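Local structure of immunoreactive 84kD antigen PG93 (Porphyromonas gingivalis, 5M11) at residues Asn14-Ile19 and Asp654-Phe659. The protein serves as an essential surface component of the type-IX secretion system, the machinery that exports proteins in this oral bacterium, and binds calcium and zinc ions. Numbering follows the deposited sequence.
Sequences NTLLAI and DGLMTF. With CA (calcium ion), chain L.
L16 and L656 run side by side from neighbouring antiparallel strands, their chains pointing the same way, with L16 CD1 3.7 Å from L656 CD2. The two reach this position by different torsions: CG of L16 stands beside its backbone N (chi1 -69°), whereas CG of L656 is anti to N (chi1 -158°). The same CD1 of L16 also meets T658 CG2 at 3.5 Å, the threonine lying roughly crosswise to the leucine, and Y649 of the next strand extends this apolar patch. On the other face T15 CG2 packs alongside M657, whose chain bends at its last torsion to bring CE within 3.8 Å of that methyl. T15 OG1 is engaged elsewhere, by D55. The register is set by N14 and T658, a hydrogen-bonded pair with N14 N to T658 O at 3.0 Å and T658 N to N14 O at 2.9 Å. L16 N also donates to L656 O, at 2.8 Å and from well above the carbonyl plane. Past L16 the two backbones draw apart, and L17 CD2 lies 3.8 Å from D654 O, beside the CA of G655. D654 OD2 binds a calcium ion at 2.4 Å. Strand 13-16, from the N-terminus, thus becomes the edge strand of a sheet otherwise built from residues 636-660, a terminal closure of the kind beta-propellers use. The seam is held by main-chain bonds between its edges and by apolar contacts on both faces, with the calcium-bound carboxylate of D654 at one end.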
# COMPACT_ATOMS: atom_id res chain seq x y z
N ASN A 14 2.70 -4.17 11.54
CA ASN A 14 1.88 -5.15 10.84
C ASN A 14 1.36 -4.58 9.51
O ASN A 14 1.29 -3.35 9.35
CB ASN A 14 0.74 -5.66 11.72
CG ASN A 14 0.95 -7.10 12.12
OD1 ASN A 14 1.29 -7.40 13.27
ND2 ASN A 14 0.82 -8.02 11.16
N THR A 15 1.03 -5.47 8.53
CA THR A 15 0.50 -5.05 7.23
C THR A 15 -0.92 -5.59 7.02
O THR A 15 -1.20 -6.77 7.30
CB THR A 15 1.41 -5.45 6.08
OG1 THR A 15 1.57 -6.85 6.09
CG2 THR A 15 2.78 -4.80 6.15
N LEU A 16 -1.80 -4.72 6.49
CA LEU A 16 -3.20 -5.03 6.22
C LEU A 16 -3.43 -4.95 4.68
O LEU A 16 -4.01 -3.99 4.12
CB LEU A 16 -4.10 -4.08 7.04
CG LEU A 16 -4.09 -4.29 8.58
CD1 LEU A 16 -4.56 -3.08 9.29
CD2 LEU A 16 -5.03 -5.45 8.99
N LEU A 17 -2.90 -5.98 4.00
CA LEU A 17 -2.87 -6.09 2.55
C LEU A 17 -4.06 -6.85 1.99
O LEU A 17 -4.66 -7.67 2.69
CB LEU A 17 -1.53 -6.73 2.09
CG LEU A 17 -0.27 -5.86 2.33
CD1 LEU A 17 0.98 -6.55 1.90
CD2 LEU A 17 -0.37 -4.50 1.64
N ALA A 18 -4.41 -6.53 0.73
CA ALA A 18 -5.53 -7.07 -0.04
C ALA A 18 -5.14 -8.30 -0.92
O ALA A 18 -4.06 -8.35 -1.52
CB ALA A 18 -6.11 -5.98 -0.91
N ILE A 19 -6.07 -9.27 -1.04
CA ILE A 19 -5.86 -10.44 -1.88
C ILE A 19 -6.57 -10.13 -3.22
O ILE A 19 -5.90 -9.65 -4.14
CB ILE A 19 -6.28 -11.74 -1.13
CG1 ILE A 19 -5.14 -12.19 -0.18
CG2 ILE A 19 -6.66 -12.88 -2.07
CD1 ILE A 19 -5.27 -11.69 1.26
N ASP A 654 1.87 1.80 -1.27
CA ASP A 654 1.93 0.36 -1.45
C ASP A 654 1.05 -0.41 -0.43
O ASP A 654 1.30 -1.58 -0.17
CB ASP A 654 3.40 -0.12 -1.39
CG ASP A 654 4.17 0.14 -2.66
OD1 ASP A 654 4.10 -0.70 -3.59
OD2 ASP A 654 4.83 1.21 -2.75
N GLY A 655 0.04 0.25 0.14
CA GLY A 655 -0.87 -0.41 1.08
C GLY A 655 -0.87 -0.00 2.54
O GLY A 655 -0.05 0.80 2.98
N LEU A 656 -1.79 -0.60 3.30
CA LEU A 656 -2.01 -0.34 4.71
C LEU A 656 -1.05 -1.09 5.64
O LEU A 656 -0.75 -2.28 5.48
CB LEU A 656 -3.46 -0.67 5.10
CG LEU A 656 -3.99 0.01 6.37
CD1 LEU A 656 -4.06 1.51 6.20
CD2 LEU A 656 -5.34 -0.55 6.75
N MET A 657 -0.64 -0.35 6.67
CA MET A 657 0.25 -0.75 7.75
C MET A 657 -0.27 -0.24 9.08
O MET A 657 -1.07 0.71 9.10
CB MET A 657 1.64 -0.16 7.51
CG MET A 657 2.41 -0.85 6.47
SD MET A 657 4.14 -0.44 6.68
CE MET A 657 4.66 -1.84 7.64
N THR A 658 0.19 -0.85 10.19
CA THR A 658 -0.14 -0.42 11.56
C THR A 658 1.08 -0.48 12.43
O THR A 658 1.77 -1.51 12.46
CB THR A 658 -1.28 -1.22 12.22
OG1 THR A 658 -0.89 -2.58 12.43
CG2 THR A 658 -2.57 -1.13 11.48
N PHE A 659 1.30 0.60 13.18
CA PHE A 659 2.40 0.74 14.13
C PHE A 659 1.82 0.96 15.52
O PHE A 659 0.94 1.81 15.70
CB PHE A 659 3.31 1.90 13.69
CG PHE A 659 4.38 2.27 14.68
CD1 PHE A 659 5.57 1.54 14.75
CD2 PHE A 659 4.21 3.35 15.55
CE1 PHE A 659 6.55 1.88 15.67
CE2 PHE A 659 5.19 3.67 16.48
CZ PHE A 659 6.35 2.93 16.54
CA CA L . 6.93 0.76 -3.82